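Long-range contacts in transcriptional regulator AcuR (Rhodobacter sphaeroides 2.4.1, PDB 3BRU), which represses transcription of its own operon as a TetR-family DNA-binding protein, probably by binding two operator sequences in the promoter: residues G78-I82 with D143-L148; L108-T112 with F185-W189. All coordinates share one frame. Numbering follows the deposited sequence.

Both contacts join helices of an all-helical TetR-family chain, and their centres lie about 22 Å apart on opposite sides of the chain's centre; their nearest atoms stay about 10 Å apart. Along the chain the segments alternate: 78-82 on helix 74-97, 108-112 on helix 104-120, 143-148 on helix 143-167, and 185-189 on helix 178-199. Contact 1 sits where the DNA-binding region passes into the regulatory region, helix 74-97 being the one that connects the two, as in other TetR-family repressors. Contact 2 lies within the C-terminal helical domain. Both reach the second subunit, and helix 74-97 ties them together: it carries G78-I82 of contact 1 and packs on F111 of contact 2.

Contact 1: G78-I82 with D143-L148; sequences GLALI and DFRAAL
In this TetR-family repressor, G78-I82 of helix 74-97, which links the DNA-binding region to the regulatory domain, packs against the N-terminal part of helix 143-167. G78-I82 and F144-L148 are alpha-helical, and the axes run parallel (2°) at 10.6 Å, with CA pairs L79-F144 (6.9 Å) and I82-L148 (7.4 Å) setting the register. The D143 CB points toward the partner and its OD2 lies 3.7 Å from L79 CD1, a van der Waals touch. F144 (chi1 m, chi2 59°) extends its ring across the gap: L79 CG sits over one face, 4.0 Å from CE1, while CZ lies 4.0 Å from G78 CA. An ideal CB on G78 would clash with that CZ, so glycine makes the room. L79 (m,t) starts sideways, but its branched end reaches the ring and A147. Y48 meets F144 edge-to-face. A147 points its CB between L79 and I82, 3.8 Å from L79 CD2, where a longer side chain would crowd both. L148 (m,t) also packs on L198 of the second subunit. The CA-to-CB bond of I82 (m,t) points toward helix 143-167, and its long CD1 arm fills the space between F144 CD2 (4.0 Å), A147 CB (4.3 Å) and L148 CD2 (3.8 Å).

Contact 2: L108-T112 with F185-W189; sequences LRLFT and FWIGW
Two alpha-helical segments, L108-T112 and F185-W189, run in roughly the same direction, crossing at -23° with their axes 13.9 Å apart. The nearest CA pairs, L108-F185 at 10.2 Å and T112-W189 at 8.9 Å, leave a wide gap that large aromatic side chains can fill. L108 (t,p) places CD1 over the face of the F185 ring, 4.0 Å from its centroid, in a CH-pi contact; leucine's methyl C-H can point at the pi cloud. F111 (chi1 t, chi2 76°) reaches far into the gap: its CZ lies 3.6 Å from both W186 CH2 and W189 NE1. Its ring meets the W186 six-membered ring obliquely at 49° and the W189 five-membered ring at 58°, while W186 NE1 hydrogen-bonds to T159 OG1. T112 (chi1 p), its OG1 hydrogen-bonded to R109 O at 3.1 Å, can present its methyl inward: CG2 stands 4.0 Å from the centroid of the W189 six-membered ring, over its face, and 3.7 Å from F185 CZ at that ring's edge. F185 and W189 (both chi1 t), one turn apart, direct their CA-to-CB bonds toward helix 104-120. F111, W186 and W189 thus form an aromatic cluster in the buried interior of the TetR-type C-terminal helical domain.

Contact 1: G78-I82 with D143-L148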
loop_
_atom_site.group_PDB
_atom_site.type_symbol
_atom_site.label_atom_id
_atom_site.label_comp_id
_atom_site.label_asym_id
_atom_site.label_seq_id
_atom_site.Cartn_x
_atom_site.Cartn_y
_atom_site.Cartn_z
ATOM N N GLY A 78 7.990 -14.432 11.785
ATOM C CA GLY A 78 7.796 -13.218 10.996
ATOM C C GLY A 78 9.032 -12.328 10.820
ATOM O O GLY A 78 9.292 -11.865 9.713
ATOM N N LEU A 79 9.807 -12.071 11.884
ATOM C CA LEU A 79 11.061 -11.301 11.753
ATOM C C LEU A 79 12.146 -11.987 10.951
ATOM O O LEU A 79 12.900 -11.336 10.238
ATOM C CB LEU A 79 11.623 -10.912 13.122
ATOM C CG LEU A 79 10.817 -9.863 13.896
ATOM C CD1 LEU A 79 11.229 -9.877 15.368
ATOM C CD2 LEU A 79 11.019 -8.488 13.297
ATOM N N ALA A 80 12.239 -13.301 11.088
ATOM C CA ALA A 80 13.117 -14.119 10.271
ATOM C C ALA A 80 12.723 -14.038 8.802
ATOM O O ALA A 80 13.596 -14.074 7.932
ATOM C CB ALA A 80 13.093 -15.599 10.740
ATOM N N LEU A 81 11.418 -13.973 8.521
ATOM C CA LEU A 81 10.955 -13.861 7.128
ATOM C C LEU A 81 11.328 -12.529 6.527
ATOM O O LEU A 81 11.664 -12.484 5.373
ATOM C CB LEU A 81 9.445 -14.099 6.968
ATOM C CG LEU A 81 8.934 -15.486 7.324
ATOM C CD1 LEU A 81 7.403 -15.476 7.354
ATOM C CD2 LEU A 81 9.478 -16.534 6.369
ATOM N N ILE A 82 11.219 -11.454 7.303
ATOM C CA ILE A 82 11.662 -10.139 6.850
ATOM C C ILE A 82 13.180 -10.153 6.542
ATOM O O ILE A 82 13.592 -9.679 5.486
ATOM C CB ILE A 82 11.339 -9.028 7.883
ATOM C CG1 ILE A 82 9.844 -8.799 8.016
ATOM C CG2 ILE A 82 12.036 -7.717 7.532
ATOM C CD1 ILE A 82 9.503 -8.112 9.365
ATOM N N ASP A 143 8.059 -4.761 17.476
ATOM C CA ASP A 143 9.367 -5.106 16.841
ATOM C C ASP A 143 9.420 -4.921 15.309
ATOM O O ASP A 143 10.444 -4.544 14.736
ATOM C CB ASP A 143 9.697 -6.581 17.114
ATOM C CG ASP A 143 10.608 -6.771 18.313
ATOM O OD1 ASP A 143 10.790 -5.804 19.083
ATOM O OD2 ASP A 143 11.157 -7.889 18.496
ATOM N N PHE A 144 8.298 -5.227 14.665
ATOM C CA PHE A 144 8.172 -5.204 13.226
ATOM C C PHE A 144 8.369 -3.800 12.635
ATOM O O PHE A 144 8.947 -3.687 11.560
ATOM C CB PHE A 144 6.813 -5.783 12.827
ATOM C CG PHE A 144 6.733 -7.281 12.949
ATOM C CD1 PHE A 144 6.955 -7.917 14.168
ATOM C CD2 PHE A 144 6.436 -8.064 11.855
ATOM C CE1 PHE A 144 6.888 -9.319 14.269
ATOM C CE2 PHE A 144 6.349 -9.457 11.964
ATOM C CZ PHE A 144 6.564 -10.073 13.175
ATOM N N ARG A 145 7.924 -2.750 13.335
ATOM C CA ARG A 145 8.010 -1.390 12.820
ATOM C C ARG A 145 9.430 -1.019 12.322
ATOM O O ARG A 145 9.614 -0.678 11.140
ATOM C CB ARG A 145 7.464 -0.368 13.838
ATOM C CG ARG A 145 7.000 0.962 13.209
ATOM C CD ARG A 145 6.316 1.970 14.228
ATOM N NE ARG A 145 5.115 1.407 14.877
ATOM C CZ ARG A 145 3.912 1.305 14.304
ATOM N NH1 ARG A 145 2.881 0.750 14.951
ATOM N NH2 ARG A 145 3.723 1.749 13.074
ATOM N N ALA A 146 10.418 -1.118 13.204
ATOM C CA ALA A 146 11.792 -0.777 12.878
ATOM C C ALA A 146 12.373 -1.738 11.842
ATOM O O ALA A 146 13.192 -1.342 10.991
ATOM C CB ALA A 146 12.641 -0.786 14.149
ATOM N N ALA A 147 11.963 -3.006 11.912
ATOM C CA ALA A 147 12.486 -3.990 10.984
ATOM C C ALA A 147 11.959 -3.669 9.587
ATOM O O ALA A 147 12.735 -3.627 8.632
ATOM C CB ALA A 147 12.117 -5.378 11.407
ATOM N N LEU A 148 10.653 -3.383 9.471
ATOM C CA LEU A 148 10.068 -3.047 8.161
ATOM C C LEU A 148 10.619 -1.731 7.601
ATOM O O LEU A 148 10.967 -1.655 6.418
ATOM C CB LEU A 148 8.550 -3.016 8.201
ATOM C CG LEU A 148 7.817 -4.329 8.475
ATOM C CD1 LEU A 148 6.368 -3.924 8.846
ATOM C CD2 LEU A 148 7.926 -5.354 7.239
#

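Contact 2: L108-T112 with F185-W189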
loop_
_atom_site.group_PDB
_atom_site.type_symbol
_atom_site.label_atom_id
_atom_site.label_comp_id
_atom_site.label_asym_id
_atom_site.label_seq_id
_atom_site.Cartn_x
_atom_site.Cartn_y
_atom_site.Cartn_z
ATOM N N LEU A 108 16.911 1.241 -13.586
ATOM C CA LEU A 108 15.668 1.363 -12.836
ATOM C C LEU A 108 14.503 0.727 -13.612
ATOM O O LEU A 108 13.673 0.072 -13.036
ATOM C CB LEU A 108 15.384 2.826 -12.447
ATOM C CG LEU A 108 14.105 3.003 -11.597
ATOM C CD1 LEU A 108 14.235 2.367 -10.202
ATOM C CD2 LEU A 108 13.634 4.480 -11.501
ATOM N N ARG A 109 14.465 0.938 -14.919
ATOM C CA ARG A 109 13.455 0.331 -15.796
ATOM C C ARG A 109 13.610 -1.183 -15.868
ATOM O O ARG A 109 12.612 -1.885 -15.905
ATOM C CB ARG A 109 13.512 0.935 -17.196
ATOM C CG ARG A 109 13.048 2.399 -17.213
ATOM C CD ARG A 109 12.987 2.998 -18.643
ATOM N NE ARG A 109 14.089 3.944 -18.912
ATOM C CZ ARG A 109 15.165 3.702 -19.677
ATOM N NH1 ARG A 109 16.090 4.651 -19.843
ATOM N NH2 ARG A 109 15.337 2.517 -20.284
ATOM N N LEU A 110 14.855 -1.681 -15.853
ATOM C CA LEU A 110 15.101 -3.126 -15.772
ATOM C C LEU A 110 14.528 -3.756 -14.491
ATOM O O LEU A 110 13.857 -4.764 -14.560
ATOM C CB LEU A 110 16.589 -3.465 -15.947
ATOM C CG LEU A 110 16.936 -4.959 -15.834
ATOM C CD1 LEU A 110 16.342 -5.832 -16.992
ATOM C CD2 LEU A 110 18.413 -5.127 -15.785
ATOM N N PHE A 111 14.779 -3.139 -13.338
ATOM C CA PHE A 111 14.232 -3.605 -12.071
ATOM C C PHE A 111 12.712 -3.750 -12.083
ATOM O O PHE A 111 12.177 -4.785 -11.663
ATOM C CB PHE A 111 14.662 -2.723 -10.891
ATOM C CG PHE A 111 13.736 -2.852 -9.706
ATOM C CD1 PHE A 111 13.790 -3.971 -8.891
ATOM C CD2 PHE A 111 12.769 -1.881 -9.450
ATOM C CE1 PHE A 111 12.911 -4.115 -7.837
ATOM C CE2 PHE A 111 11.890 -2.010 -8.403
ATOM C CZ PHE A 111 11.952 -3.121 -7.592
ATOM N N THR A 112 12.019 -2.728 -12.553
ATOM C CA THR A 112 10.541 -2.751 -12.614
ATOM C C THR A 112 9.976 -3.756 -13.622
ATOM O O THR A 112 8.901 -4.316 -13.423
ATOM C CB THR A 112 9.911 -1.349 -12.860
ATOM O OG1 THR A 112 10.318 -0.857 -14.134
ATOM C CG2 THR A 112 10.318 -0.383 -11.781
ATOM N N PHE A 185 9.701 7.342 -5.331
ATOM C CA PHE A 185 9.682 6.053 -6.056
ATOM C C PHE A 185 9.166 4.870 -5.203
ATOM O O PHE A 185 8.273 4.149 -5.643
ATOM C CB PHE A 185 11.042 5.659 -6.682
ATOM C CG PHE A 185 10.986 4.349 -7.456
ATOM C CD1 PHE A 185 10.588 4.334 -8.787
ATOM C CD2 PHE A 185 11.234 3.132 -6.833
ATOM C CE1 PHE A 185 10.488 3.121 -9.502
ATOM C CE2 PHE A 185 11.120 1.917 -7.533
ATOM C CZ PHE A 185 10.753 1.918 -8.878
ATOM N N TRP A 186 9.729 4.667 -4.012
ATOM C CA TRP A 186 9.337 3.523 -3.175
ATOM C C TRP A 186 7.930 3.628 -2.568
ATOM O O TRP A 186 7.220 2.595 -2.443
ATOM C CB TRP A 186 10.433 3.159 -2.139
ATOM C CG TRP A 186 11.567 2.459 -2.864
ATOM C CD1 TRP A 186 12.730 3.021 -3.291
ATOM C CD2 TRP A 186 11.570 1.101 -3.341
ATOM N NE1 TRP A 186 13.477 2.088 -4.003
ATOM C CE2 TRP A 186 12.784 0.907 -4.046
ATOM C CE3 TRP A 186 10.660 0.025 -3.237
ATOM C CZ2 TRP A 186 13.135 -0.328 -4.617
ATOM C CZ3 TRP A 186 10.996 -1.195 -3.829
ATOM C CH2 TRP A 186 12.225 -1.358 -4.503
ATOM N N ILE A 187 7.512 4.854 -2.222
ATOM C CA ILE A 187 6.107 5.121 -1.842
ATOM C C ILE A 187 5.173 4.684 -3.002
ATOM O O ILE A 187 4.229 3.928 -2.805
ATOM C CB ILE A 187 5.831 6.637 -1.530
ATOM C CG1 ILE A 187 6.486 7.114 -0.222
ATOM C CG2 ILE A 187 4.313 6.943 -1.599
ATOM C CD1 ILE A 187 6.446 8.643 -0.025
ATOM N N GLY A 188 5.454 5.154 -4.206
ATOM C CA GLY A 188 4.574 4.894 -5.339
ATOM C C GLY A 188 4.591 3.468 -5.832
ATOM O O GLY A 188 3.532 2.904 -6.171
ATOM N N TRP A 189 5.785 2.873 -5.856
ATOM C CA TRP A 189 5.948 1.467 -6.296
ATOM C C TRP A 189 5.257 0.433 -5.411
ATOM O O TRP A 189 4.704 -0.513 -5.883
ATOM C CB TRP A 189 7.428 1.155 -6.437
ATOM C CG TRP A 189 7.738 -0.199 -6.901
ATOM C CD1 TRP A 189 8.345 -1.176 -6.183
ATOM C CD2 TRP A 189 7.468 -0.748 -8.191
ATOM N NE1 TRP A 189 8.490 -2.313 -6.951
ATOM C CE2 TRP A 189 7.949 -2.078 -8.189
ATOM C CE3 TRP A 189 6.833 -0.259 -9.346
ATOM C CZ2 TRP A 189 7.844 -2.924 -9.312
ATOM C CZ3 TRP A 189 6.728 -1.101 -10.465
ATOM C CH2 TRP A 189 7.231 -2.419 -10.433
#